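Local atomic coordinates of alkaline serine protease AL20 (Nesterenkonia abyssinica, PDB entry 3CP7), a protein that probably hydrolyses peptide bonds as a secreted, thermostable alkaline serine protease of the trypsin-like fold. Residues A25-S30 with T104-V109; A39-H44 with E89-F94; I115-P120 with S205-N210. All blocks are in the same frame, centred on the assembly; numbering follows the deposited sequence.

Contact 1 (A25-S30 with T104-V109)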
ATOM      1  N   ALA A  25      -2.637 -12.289 -14.362  1.00  7.45           N
ATOM      2  CA  ALA A  25      -2.689 -12.393 -12.907  1.00  7.85           C
ATOM      3  C   ALA A  25      -3.115 -13.793 -12.504  1.00  8.03           C
ATOM      4  O   ALA A  25      -3.414 -14.633 -13.354  1.00  8.01           O
ATOM      5  CB  ALA A  25      -3.647 -11.358 -12.327  1.00  7.99           C
ATOM      6  N   ASN A  26      -3.174 -14.033 -11.197  1.00  7.73           N
ATOM      7  CA  ASN A  26      -3.475 -15.359 -10.696  1.00  8.31           C
ATOM      8  C   ASN A  26      -4.171 -15.303  -9.351  1.00  8.09           C
ATOM      9  O   ASN A  26      -3.717 -14.601  -8.465  1.00  7.97           O
ATOM     10  CB  ASN A  26      -2.175 -16.162 -10.581  1.00  8.21           C
ATOM     11  CG  ASN A  26      -2.414 -17.621 -10.216  1.00  8.50           C
ATOM     12  OD1 ASN A  26      -3.120 -18.340 -10.928  1.00  8.94           O
ATOM     13  ND2 ASN A  26      -1.819 -18.064  -9.107  1.00  8.53           N
ATOM     14  N   ILE A  27      -5.256 -16.066  -9.198  1.00  7.90           N
ATOM     15  CA  ILE A  27      -5.939 -16.157  -7.906  1.00  8.16           C
ATOM     16  C   ILE A  27      -5.069 -16.915  -6.910  1.00  8.06           C
ATOM     17  O   ILE A  27      -4.713 -18.076  -7.142  1.00  8.62           O
ATOM     18  CB  ILE A  27      -7.318 -16.866  -7.996  1.00  7.88           C
ATOM     19  CG1 ILE A  27      -8.209 -16.204  -9.050  1.00  8.80           C
ATOM     20  CG2 ILE A  27      -7.999 -16.867  -6.623  1.00  9.59           C
ATOM     21  CD1 ILE A  27      -9.504 -16.984  -9.341  1.00  9.41           C
ATOM     22  N   VAL A  28      -4.732 -16.250  -5.808  1.00  8.18           N
ATOM     23  CA  VAL A  28      -3.975 -16.873  -4.722  1.00  8.52           C
ATOM     24  C   VAL A  28      -4.888 -17.035  -3.512  1.00  8.54           C
ATOM     25  O   VAL A  28      -5.773 -16.211  -3.277  1.00  8.90           O
ATOM     26  CB  VAL A  28      -2.690 -16.076  -4.359  1.00  8.23           C
ATOM     27  CG1 VAL A  28      -1.663 -16.224  -5.489  1.00  9.71           C
ATOM     28  CG2 VAL A  28      -2.997 -14.596  -4.032  1.00  9.47           C
ATOM     29  N   ALA A  29      -4.691 -18.123  -2.770  1.00  9.63           N
ATOM     30  CA  ALA A  29      -5.541 -18.408  -1.606  1.00 10.06           C
ATOM     31  C   ALA A  29      -5.525 -17.219  -0.664  1.00 10.74           C
ATOM     32  O   ALA A  29      -4.456 -16.707  -0.349  1.00 12.00           O
ATOM     33  CB  ALA A  29      -5.055 -19.643  -0.898  1.00 11.40           C
ATOM     34  N   SER A  30      -6.700 -16.770  -0.229  1.00 10.55           N
ATOM     35  CA  SER A  30      -6.792 -15.585   0.622  1.00 10.88           C
ATOM     36  C   SER A  30      -7.985 -15.651   1.549  1.00 10.69           C
ATOM     37  O   SER A  30      -9.038 -16.172   1.176  1.00 10.64           O
ATOM     38  CB  SER A  30      -6.936 -14.339  -0.245  1.00 11.16           C
ATOM     39  OG  SER A  30      -8.143 -14.359  -0.987  1.00 14.99           O
ATOM     40  N   THR A 104     -17.594 -14.537  -4.244  1.00 12.25           N
ATOM     41  CA  THR A 104     -16.214 -14.085  -4.410  1.00 11.32           C
ATOM     42  C   THR A 104     -15.534 -14.868  -5.541  1.00 11.16           C
ATOM     43  O   THR A 104     -15.968 -15.962  -5.919  1.00 10.97           O
ATOM     44  CB  THR A 104     -15.414 -14.293  -3.131  1.00 11.85           C
ATOM     45  OG1 THR A 104     -15.458 -15.680  -2.796  1.00 11.47           O
ATOM     46  CG2 THR A 104     -15.988 -13.460  -1.968  1.00 11.88           C
ATOM     47  N   VAL A 105     -14.448 -14.319  -6.077  1.00 10.07           N
ATOM     48  CA  VAL A 105     -13.809 -14.957  -7.222  1.00 10.01           C
ATOM     49  C   VAL A 105     -13.274 -16.352  -6.870  1.00  9.76           C
ATOM     50  O   VAL A 105     -13.319 -17.267  -7.699  1.00  9.55           O
ATOM     51  CB  VAL A 105     -12.710 -14.057  -7.850  1.00  9.83           C
ATOM     52  CG1 VAL A 105     -11.394 -14.099  -7.041  1.00 10.51           C
ATOM     53  CG2 VAL A 105     -12.458 -14.461  -9.282  1.00 10.12           C
ATOM     54  N   GLN A 106     -12.767 -16.515  -5.648  1.00  9.88           N
ATOM     55  CA  GLN A 106     -12.227 -17.805  -5.235  1.00 10.10           C
ATOM     56  C   GLN A 106     -13.349 -18.836  -5.084  1.00 10.20           C
ATOM     57  O   GLN A 106     -13.154 -20.002  -5.395  1.00  9.93           O
ATOM     58  CB  GLN A 106     -11.390 -17.675  -3.950  1.00 10.38           C
ATOM     59  CG  GLN A 106     -10.562 -18.919  -3.622  1.00 10.55           C
ATOM     60  CD  GLN A 106      -9.609 -18.739  -2.447  1.00 10.44           C
ATOM     61  OE1 GLN A 106      -9.268 -19.719  -1.764  1.00 13.34           O
ATOM     62  NE2 GLN A 106      -9.146 -17.524  -2.227  1.00  7.78           N
ATOM     63  N   GLN A 107     -14.511 -18.390  -4.611  1.00 10.21           N
ATOM     64  CA  GLN A 107     -15.692 -19.255  -4.519  1.00 10.94           C
ATOM     65  C   GLN A 107     -16.222 -19.617  -5.906  1.00 11.12           C
ATOM     66  O   GLN A 107     -16.635 -20.756  -6.149  1.00 11.04           O
ATOM     67  CB  GLN A 107     -16.779 -18.566  -3.699  1.00 10.98           C
ATOM     68  CG  GLN A 107     -16.538 -18.616  -2.197  1.00 12.78           C
ATOM     69  CD  GLN A 107     -16.740 -20.001  -1.620  1.00 12.55           C
ATOM     70  OE1 GLN A 107     -15.776 -20.697  -1.312  1.00 12.85           O
ATOM     71  NE2 GLN A 107     -18.006 -20.414  -1.477  1.00 12.63           N
ATOM     72  N   GLN A 108     -16.217 -18.635  -6.807  1.00 10.45           N
ATOM     73  CA  GLN A 108     -16.646 -18.838  -8.188  1.00 11.16           C
ATOM     74  C   GLN A 108     -15.811 -19.910  -8.880  1.00 10.86           C
ATOM     75  O   GLN A 108     -16.330 -20.837  -9.502  1.00 11.34           O
ATOM     76  CB  GLN A 108     -16.515 -17.518  -8.963  1.00 11.49           C
ATOM     77  CG  GLN A 108     -16.684 -17.665 -10.478  1.00 14.10           C
ATOM     78  CD  GLN A 108     -18.102 -18.008 -10.867  1.00 15.33           C
ATOM     79  OE1 GLN A 108     -19.059 -17.532 -10.258  1.00 17.28           O
ATOM     80  NE2 GLN A 108     -18.243 -18.824 -11.897  1.00 16.71           N
ATOM     81  N   VAL A 109     -14.496 -19.752  -8.794  1.00 10.87           N
ATOM     82  CA  VAL A 109     -13.592 -20.646  -9.503  1.00 11.09           C
ATOM     83  C   VAL A 109     -13.411 -21.969  -8.758  1.00 11.10           C
ATOM     84  O   VAL A 109     -13.150 -23.001  -9.379  1.00 12.30           O
ATOM     85  CB  VAL A 109     -12.238 -19.929  -9.798  1.00 11.17           C
ATOM     86  CG1 VAL A 109     -11.216 -20.876 -10.367  1.00 12.60           C
ATOM     87  CG2 VAL A 109     -12.473 -18.781 -10.772  1.00 11.99           C
TER
HETATM   88  O   HOH W   1      -8.393 -15.147  -3.487  1.00  9.89           O

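Contact 2 (A39-H44 with E89-F94). With FMT (formic acid), chain C.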
ATOM      1  N   ALA A  39       1.746  -8.017 -11.206  1.00  7.00           N
ATOM      2  CA  ALA A  39       2.912  -7.126 -11.121  1.00  7.50           C
ATOM      3  C   ALA A  39       2.467  -5.744 -10.671  1.00  7.72           C
ATOM      4  O   ALA A  39       1.365  -5.297 -10.995  1.00  8.81           O
ATOM      5  CB  ALA A  39       3.625  -7.039 -12.468  1.00  7.62           C
ATOM      6  N   GLY A  40       3.337  -5.051  -9.946  1.00  7.73           N
ATOM      7  CA  GLY A  40       3.063  -3.664  -9.571  1.00  8.39           C
ATOM      8  C   GLY A  40       2.756  -2.802 -10.778  1.00  8.49           C
ATOM      9  O   GLY A  40       1.820  -2.002 -10.746  1.00  8.82           O
ATOM     10  N   HIS A  41       3.515  -2.964 -11.863  1.00  8.44           N
ATOM     11  CA  HIS A  41       3.331  -2.117 -13.028  1.00  9.00           C
ATOM     12  C   HIS A  41       2.036  -2.411 -13.779  1.00  9.40           C
ATOM     13  O   HIS A  41       1.657  -1.645 -14.662  1.00 10.79           O
ATOM     14  CB  HIS A  41       4.565  -2.148 -13.940  1.00  8.79           C
ATOM     15  CG  HIS A  41       4.649  -3.334 -14.852  1.00  8.19           C
ATOM     16  ND1 HIS A  41       5.465  -4.422 -14.607  1.00  7.68           N
ATOM     17  CD2 HIS A  41       4.051  -3.570 -16.048  1.00  8.81           C
ATOM     18  CE1 HIS A  41       5.347  -5.284 -15.606  1.00  7.66           C
ATOM     19  NE2 HIS A  41       4.503  -4.789 -16.492  1.00  8.95           N
ATOM     20  N   CYS A  42       1.355  -3.501 -13.430  1.00  9.37           N
ATOM     21  CA  CYS A  42       0.045  -3.810 -14.015  1.00 10.12           C
ATOM     22  C   CYS A  42      -1.091  -3.097 -13.294  1.00 10.67           C
ATOM     23  O   CYS A  42      -2.243  -3.156 -13.742  1.00 11.47           O
ATOM     24  CB  CYS A  42      -0.226  -5.312 -13.971  1.00 10.08           C
ATOM     25  SG  CYS A  42       0.873  -6.295 -15.031  1.00 11.58           S
ATOM     26  N   LEU A  43      -0.793  -2.430 -12.181  1.00 10.30           N
ATOM     27  CA  LEU A  43      -1.855  -1.685 -11.499  1.00 10.37           C
ATOM     28  C   LEU A  43      -1.452  -0.307 -10.982  1.00 10.61           C
ATOM     29  O   LEU A  43      -2.296   0.422 -10.441  1.00 10.33           O
ATOM     30  CB  LEU A  43      -2.542  -2.528 -10.408  1.00 10.77           C
ATOM     31  CG  LEU A  43      -1.700  -3.243  -9.351  1.00  9.22           C
ATOM     32  CD1 LEU A  43      -1.017  -2.221  -8.429  1.00 11.55           C
ATOM     33  CD2 LEU A  43      -2.588  -4.200  -8.557  1.00 10.81           C
ATOM     34  N   HIS A  44      -0.191   0.075 -11.185  1.00 10.59           N
ATOM     35  CA  HIS A  44       0.278   1.392 -10.767  1.00 11.48           C
ATOM     36  C   HIS A  44       1.427   1.847 -11.656  1.00 12.18           C
ATOM     37  O   HIS A  44       2.301   1.045 -12.000  1.00 11.35           O
ATOM     38  CB  HIS A  44       0.697   1.386  -9.291  1.00 11.09           C
ATOM     39  CG  HIS A  44       0.937   2.754  -8.733  1.00 10.75           C
ATOM     40  ND1 HIS A  44       2.085   3.468  -8.993  1.00 11.65           N
ATOM     41  CD2 HIS A  44       0.161   3.552  -7.962  1.00 11.91           C
ATOM     42  CE1 HIS A  44       2.016   4.642  -8.388  1.00 12.13           C
ATOM     43  NE2 HIS A  44       0.853   4.723  -7.765  1.00 12.36           N
ATOM     44  N   GLU A  89      12.898  -4.467  -7.871  1.00  8.58           N
ATOM     45  CA  GLU A  89      13.007  -5.517  -6.848  1.00  9.05           C
ATOM     46  C   GLU A  89      11.661  -5.815  -6.196  1.00  8.30           C
ATOM     47  O   GLU A  89      11.488  -6.873  -5.589  1.00  8.28           O
ATOM     48  CB  GLU A  89      14.039  -5.173  -5.769  1.00  9.02           C
ATOM     49  CG  GLU A  89      15.480  -5.232  -6.256  1.00 10.28           C
ATOM     50  CD  GLU A  89      16.502  -5.186  -5.140  1.00 10.35           C
ATOM     51  OE1 GLU A  89      16.194  -4.656  -4.048  1.00 12.73           O
ATOM     52  OE2 GLU A  89      17.622  -5.692  -5.375  1.00 11.95           O
ATOM     53  N   HIS A  90      10.716  -4.877  -6.321  1.00  7.89           N
ATOM     54  CA  HIS A  90       9.401  -5.031  -5.695  1.00  7.95           C
ATOM     55  C   HIS A  90       8.271  -4.824  -6.684  1.00  7.92           C
ATOM     56  O   HIS A  90       7.216  -4.304  -6.327  1.00  7.28           O
ATOM     57  CB  HIS A  90       9.275  -4.116  -4.469  1.00  8.37           C
ATOM     58  CG  HIS A  90      10.335  -4.384  -3.450  1.00  8.78           C
ATOM     59  ND1 HIS A  90      10.240  -5.413  -2.538  1.00  9.04           N
ATOM     60  CD2 HIS A  90      11.544  -3.811  -3.248  1.00  8.91           C
ATOM     61  CE1 HIS A  90      11.333  -5.440  -1.795  1.00  9.60           C
ATOM     62  NE2 HIS A  90      12.147  -4.492  -2.217  1.00  9.68           N
ATOM     63  N   ASP A  91       8.464  -5.275  -7.921  1.00  7.42           N
ATOM     64  CA  ASP A  91       7.411  -5.149  -8.924  1.00  7.63           C
ATOM     65  C   ASP A  91       6.405  -6.287  -8.775  1.00  7.93           C
ATOM     66  O   ASP A  91       6.255  -7.122  -9.668  1.00  8.25           O
ATOM     67  CB  ASP A  91       7.970  -5.126 -10.353  1.00  7.25           C
ATOM     68  CG  ASP A  91       6.907  -4.819 -11.392  1.00  8.42           C
ATOM     69  OD1 ASP A  91       7.126  -5.108 -12.589  1.00  7.59           O
ATOM     70  OD2 ASP A  91       5.841  -4.285 -11.021  1.00  8.73           O
ATOM     71  N   TYR A  92       5.743  -6.325  -7.620  1.00  7.68           N
ATOM     72  CA  TYR A  92       4.652  -7.258  -7.356  1.00  7.55           C
ATOM     73  C   TYR A  92       3.519  -6.471  -6.698  1.00  7.85           C
ATOM     74  O   TYR A  92       3.721  -5.370  -6.162  1.00  8.08           O
ATOM     75  CB  TYR A  92       5.099  -8.427  -6.458  1.00  8.08           C
ATOM     76  CG  TYR A  92       5.842  -7.979  -5.227  1.00  7.76           C
ATOM     77  CD1 TYR A  92       7.236  -8.085  -5.153  1.00  7.69           C
ATOM     78  CD2 TYR A  92       5.173  -7.413  -4.139  1.00  7.95           C
ATOM     79  CE1 TYR A  92       7.933  -7.646  -4.033  1.00  8.93           C
ATOM     80  CE2 TYR A  92       5.859  -6.963  -3.022  1.00  8.78           C
ATOM     81  CZ  TYR A  92       7.247  -7.077  -2.970  1.00  7.62           C
ATOM     82  OH  TYR A  92       7.937  -6.625  -1.867  1.00  8.66           O
ATOM     83  N   ALA A  93       2.323  -7.047  -6.741  1.00  7.54           N
ATOM     84  CA  ALA A  93       1.140  -6.371  -6.236  1.00  7.69           C
ATOM     85  C   ALA A  93       0.004  -7.354  -6.151  1.00  7.26           C
ATOM     86  O   ALA A  93       0.092  -8.471  -6.652  1.00  7.65           O
ATOM     87  CB  ALA A  93       0.761  -5.209  -7.148  1.00  8.51           C
ATOM     88  N   PHE A  94      -1.072  -6.916  -5.515  1.00  7.52           N
ATOM     89  CA  PHE A  94      -2.267  -7.734  -5.395  1.00  7.55           C
ATOM     90  C   PHE A  94      -3.461  -6.875  -5.712  1.00  7.88           C
ATOM     91  O   PHE A  94      -3.482  -5.692  -5.357  1.00  9.04           O
ATOM     92  CB  PHE A  94      -2.360  -8.306  -3.972  1.00  8.31           C
ATOM     93  CG  PHE A  94      -1.180  -9.155  -3.606  1.00  7.40           C
ATOM     94  CD1 PHE A  94      -1.164 -10.509  -3.936  1.00  7.71           C
ATOM     95  CD2 PHE A  94      -0.050  -8.590  -3.011  1.00  7.60           C
ATOM     96  CE1 PHE A  94      -0.062 -11.298  -3.652  1.00  8.44           C
ATOM     97  CE2 PHE A  94       1.053  -9.368  -2.734  1.00  8.59           C
ATOM     98  CZ  PHE A  94       1.066 -10.717  -3.071  1.00  9.46           C
TER
HETATM   99  C   FMT C 219       2.942  -5.883 -19.881  1.00 13.46           C
HETATM  100  O1  FMT C 219       3.382  -5.071 -19.049  1.00 13.54           O
HETATM  101  O2  FMT C 219       3.422  -7.009 -20.034  1.00 12.36           O

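Contact 3 (I115-P120 with S205-N210)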
ATOM      1  N   ILE A 115       0.621 -19.698  -2.055  1.00  8.89           N
ATOM      2  CA  ILE A 115       1.657 -18.698  -2.320  1.00  9.24           C
ATOM      3  C   ILE A 115       2.735 -18.875  -1.262  1.00  9.59           C
ATOM      4  O   ILE A 115       2.435 -19.148  -0.098  1.00 10.73           O
ATOM      5  CB  ILE A 115       1.044 -17.275  -2.365  1.00  8.97           C
ATOM      6  CG1 ILE A 115       2.086 -16.218  -2.755  1.00  8.95           C
ATOM      7  CG2 ILE A 115       0.335 -16.938  -1.042  1.00 11.30           C
ATOM      8  CD1 ILE A 115       1.467 -14.867  -3.096  1.00  8.91           C
ATOM      9  N   ALA A 116       3.988 -18.754  -1.687  1.00  9.00           N
ATOM     10  CA  ALA A 116       5.151 -19.027  -0.834  1.00  9.03           C
ATOM     11  C   ALA A 116       6.126 -17.856  -0.853  1.00  8.51           C
ATOM     12  O   ALA A 116       6.288 -17.172  -1.874  1.00  8.79           O
ATOM     13  CB  ALA A 116       5.865 -20.309  -1.281  1.00  9.68           C
ATOM     14  N   PHE A 117       6.784 -17.646   0.279  1.00  8.32           N
ATOM     15  CA  PHE A 117       7.741 -16.549   0.449  1.00  8.94           C
ATOM     16  C   PHE A 117       9.000 -17.061   1.115  1.00  9.12           C
ATOM     17  O   PHE A 117       8.994 -18.119   1.775  1.00  9.82           O
ATOM     18  CB  PHE A 117       7.126 -15.448   1.309  1.00  8.78           C
ATOM     19  CG  PHE A 117       5.766 -15.020   0.847  1.00  8.75           C
ATOM     20  CD1 PHE A 117       5.630 -14.074  -0.159  1.00  8.24           C
ATOM     21  CD2 PHE A 117       4.620 -15.590   1.401  1.00  8.72           C
ATOM     22  CE1 PHE A 117       4.374 -13.686  -0.611  1.00  9.43           C
ATOM     23  CE2 PHE A 117       3.356 -15.195   0.966  1.00  9.14           C
ATOM     24  CZ  PHE A 117       3.228 -14.241  -0.028  1.00  9.71           C
ATOM     25  N   ASN A 118      10.080 -16.297   0.961  1.00  9.39           N
ATOM     26  CA  ASN A 118      11.350 -16.629   1.610  1.00 10.09           C
ATOM     27  C   ASN A 118      11.808 -18.044   1.308  1.00 10.21           C
ATOM     28  O   ASN A 118      12.268 -18.785   2.195  1.00 10.69           O
ATOM     29  CB  ASN A 118      11.297 -16.324   3.111  1.00 10.74           C
ATOM     30  CG  ASN A 118      11.220 -14.838   3.373  1.00 12.22           C
ATOM     31  OD1 ASN A 118      12.031 -14.070   2.859  1.00 13.37           O
ATOM     32  ND2 ASN A 118      10.233 -14.423   4.144  1.00 14.36           N
ATOM     33  N   GLN A 119      11.687 -18.395   0.035  1.00 10.48           N
ATOM     34  CA  GLN A 119      12.134 -19.674  -0.489  1.00 10.32           C
ATOM     35  C   GLN A 119      13.537 -19.526  -1.085  1.00 10.90           C
ATOM     36  O   GLN A 119      13.982 -18.410  -1.339  1.00 10.58           O
ATOM     37  CB  GLN A 119      11.144 -20.170  -1.541  1.00 10.84           C
ATOM     38  CG  GLN A 119       9.736 -20.362  -0.994  1.00 11.18           C
ATOM     39  CD  GLN A 119       9.690 -21.383   0.133  1.00 13.13           C
ATOM     40  OE1 GLN A 119      10.082 -22.535  -0.050  1.00 17.19           O
ATOM     41  NE2 GLN A 119       9.218 -20.968   1.298  1.00 12.77           N
ATOM     42  N   PRO A 120      14.245 -20.651  -1.312  1.00 10.87           N
ATOM     43  CA  PRO A 120      15.570 -20.525  -1.909  1.00 11.30           C
ATOM     44  C   PRO A 120      15.552 -19.837  -3.270  1.00 11.46           C
ATOM     45  O   PRO A 120      14.553 -19.897  -3.995  1.00 11.38           O
ATOM     46  CB  PRO A 120      16.016 -21.985  -2.067  1.00 11.64           C
ATOM     47  CG  PRO A 120      15.275 -22.713  -1.008  1.00 11.76           C
ATOM     48  CD  PRO A 120      13.922 -22.051  -0.993  1.00 11.65           C
ATOM     49  N   SER A 205      10.069 -11.017   2.481  1.00  8.99           N
ATOM     50  CA  SER A 205       9.214 -10.537   3.562  1.00 10.11           C
ATOM     51  C   SER A 205       8.359  -9.339   3.149  1.00  9.12           C
ATOM     52  O   SER A 205       7.271  -9.135   3.692  1.00  9.95           O
ATOM     53  CB  SER A 205      10.033 -10.197   4.796  1.00 10.18           C
ATOM     54  OG  SER A 205      11.068  -9.282   4.487  1.00 15.61           O
ATOM     55  N   GLY A 206       8.841  -8.545   2.192  1.00  9.00           N
ATOM     56  CA  GLY A 206       8.035  -7.440   1.664  1.00  8.29           C
ATOM     57  C   GLY A 206       6.795  -7.980   0.980  1.00  8.22           C
ATOM     58  O   GLY A 206       5.659  -7.559   1.277  1.00  8.97           O
ATOM     59  N   ALA A 207       7.004  -8.925   0.066  1.00  7.65           N
ATOM     60  CA  ALA A 207       5.894  -9.554  -0.634  1.00  7.75           C
ATOM     61  C   ALA A 207       4.971 -10.265   0.353  1.00  7.98           C
ATOM     62  O   ALA A 207       3.755 -10.185   0.216  1.00  7.72           O
ATOM     63  CB  ALA A 207       6.400 -10.501  -1.694  1.00  8.00           C
ATOM     64  N   GLN A 208       5.532 -10.943   1.355  1.00  7.92           N
ATOM     65  CA  GLN A 208       4.686 -11.669   2.300  1.00  8.31           C
ATOM     66  C   GLN A 208       3.782 -10.730   3.095  1.00  8.57           C
ATOM     67  O   GLN A 208       2.588 -10.990   3.251  1.00  9.07           O
ATOM     68  CB  GLN A 208       5.520 -12.492   3.266  1.00  8.12           C
ATOM     69  CG  GLN A 208       4.628 -13.312   4.193  1.00  9.68           C
ATOM     70  CD  GLN A 208       5.348 -14.422   4.893  1.00 14.05           C
ATOM     71  OE1 GLN A 208       6.566 -14.418   4.993  1.00 16.33           O
ATOM     72  NE2 GLN A 208       4.586 -15.377   5.408  1.00 15.31           N
ATOM     73  N   GLN A 209       4.350  -9.641   3.591  1.00  9.12           N
ATOM     74  CA  GLN A 209       3.572  -8.685   4.361  1.00  8.95           C
ATOM     75  C   GLN A 209       2.548  -7.923   3.509  1.00  9.06           C
ATOM     76  O   GLN A 209       1.464  -7.617   3.982  1.00  9.37           O
ATOM     77  CB  GLN A 209       4.489  -7.737   5.116  1.00  9.19           C
ATOM     78  CG  GLN A 209       5.263  -8.457   6.217  1.00 10.88           C
ATOM     79  CD  GLN A 209       6.208  -7.563   6.949  1.00 12.15           C
ATOM     80  OE1 GLN A 209       5.978  -7.216   8.107  1.00 15.83           O
ATOM     81  NE2 GLN A 209       7.283  -7.170   6.284  1.00 12.44           N
ATOM     82  N   ASN A 210       2.890  -7.640   2.248  1.00  8.47           N
ATOM     83  CA  ASN A 210       1.938  -7.024   1.322  1.00  8.66           C
ATOM     84  C   ASN A 210       0.781  -7.995   1.060  1.00  8.88           C
ATOM     85  O   ASN A 210      -0.387  -7.601   1.072  1.00  9.17           O
ATOM     86  CB  ASN A 210       2.673  -6.661   0.021  1.00  8.61           C
ATOM     87  CG  ASN A 210       2.006  -5.546  -0.795  1.00  9.99           C
ATOM     88  OD1 ASN A 210       1.499  -4.531  -0.241  1.00 14.78           O
ATOM     89  ND2 ASN A 210       2.217  -5.613  -2.129  1.00 11.06           N
TER
HETATM   90  O   HOH W   2      12.907 -11.442   2.808  1.00 17.15           O
HETATM   91  O   HOH W   3       8.351 -16.385   5.266  1.00 18.91           O

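Contact 1 (A25-S30 with T104-V109)
With CG anti to the backbone N (chi1 -168°) and the chain extended beyond it, Gln-106 sends its amide off helix 105-109 to the loop Ala-29 to Ser-30; Ile-27, its CG1 anti to the carbonyl carbon (chi1 -54°), reaches for Val-105 and Val-109 of the same helix. The apolar half centres on the CD1 methyl of Ile-27. Ile-27 CD1 meets Val-105 CG2 at 3.9 Å and Val-109 CG2 at 3.8 Å, tip to tip with both valines, one helical turn apart. Strand 25-27 and the helix run at 78° to each other. The polar half uses water. Gln-106 NE2 approaches Ser-30 N to 3.2 Å, but both are donors and do not bond. Water 1 donates to Val-28 O at 2.8 Å, shares a hydrogen bond of 2.6 Å with Ser-30 OG, and accepts weakly from Gln-106 NE2. Ser-30 OG is also bonded to Asn-32 OD1. At the helix start Thr-104 is the N-cap, its OG1 taking a weak 3.4 Å bond from Gln-107 N. No direct hydrogen bond crosses: beside strand 19-27 of the N-terminal trypsin-like barrel, these segments meet through methyl packing and a shared water, whose bond from the Gln-106 amide is weak.

Contact 2 (A39-H44 with E89-F94)
The His-Asp pair of a probable Ser-His-Asp charge-relay triad, with Ser-169 as third member, lies in this buried contact. With CG anti to the backbone N (chi1 -173°), Asp-91 brings its carboxylate toward His-41. His-41 ND1 donates to Asp-91 OD1 at 2.7 Å in a nearly straight bond (166°), in the imidazole plane and on the syn lone pair of the carboxylate oxygen. Asp-91 OD2 takes His-41 N at 2.8 Å, also on its syn lone pair. These two bonds fix the carboxylate, whose plane is turned 39° from the ring, while Ser-188 OG adds another to OD1. His-41 NE2 donates to O1 of a bound formic acid at 2.8 Å; this ligand, probably from the crystallisation liquor, also bonds Ser-169 OG and Gly-167 N. An alanine in place of His-41 would probably leave Asp-91 OD1 and the formic acid without their imidazole partner. Gly-40 lies close to the carboxylate, where a CB would clash with Asp-91 OD2. Ala-93 CB packs on Gly-40 CA and Leu-43 CD1, both at 3.7 Å. A histidine on a 3-10 turn facing an aspartate before a barrel strand is typical of trypsin-like (clan PA) serine peptidases.

Contact 3 (I115-P120 with S205-N210)
Phe-117 lays its ring against the start of helix 205-214, and the chief interaction is CH-pi. Gln-208 CA stands 3.5 Å from the ring centroid, 12° off the normal, and so sits over the middle of one face. The same face carries more of this residue: Gln-208 CB lies 3.5 Å from Phe-117 CG, and Gln-208 CG approaches CD2. With its CG anti to the backbone N (chi1 -177°) and the chain extended beyond, the glutamine runs obliquely past the ring, its amide plane only 16° from that of the phenyl. Apolar packing adds Ala-207, whose CB touches Phe-117 CE1 at 3.9 Å.

The polar links pass through water. No direct hydrogen bond joins the two segments. Water 2 donates to Asn-118 OD1 at 2.8 Å and accepts from Ser-205 N at 2.9 Å, so the amide oxygen meets a helix-start N-H through one solvent molecule. Water 3 accepts from Asn-118 ND2 and donates to Gln-208 OE1 at 2.7 Å. Both ends of the Asn-118 amide are therefore tied to the helix by separate waters, its side chain crossing that of Gln-208 at about a right angle.

Further hydrogen bonds lie within the segments and beyond them. Gln-119 NE2 folds back to Phe-117 O at 2.9 Å, from above the carbonyl plane. On the helix, Ser-205 O accepts from Gln-209 N and, from the opposite face of its plane, from Gln-209 NE2, which is also bonded to Thr-216 of the second subunit. Asn-118 pairs through its backbone with Phe-203.

A C-terminal helix is a familiar feature of chymotrypsin-like proteases; here it packs against the N-terminal barrel, Ala-207 and Asn-210 touching Tyr-92, and a loop leading to strand 124-129 is laid on its first turns.

Contact 2 holds the probable catalytic His-Asp pair, and the other two lie farther out in the fold. Contacts 1 and 2, their centres 18 Å apart, do not touch (nearest atoms about 4 Å), yet both reach the first barrel, whose strand 93-97 is followed in the chain by helix 105-109. Contact 3, centred 14 Å from contact 2, joins it directly: Tyr-92 OH approaches Ala-207 N to 3.1 Å, and Phe-94 CE1 packs on Ile-115 CD1 at 3.9 Å. Contact 1 meets contact 3 where Val-28 CG1 lies 4.2 Å from Ile-115 CD1. Ile-115 therefore borders both other contacts, while the formic acid touches contact 2 at His-41.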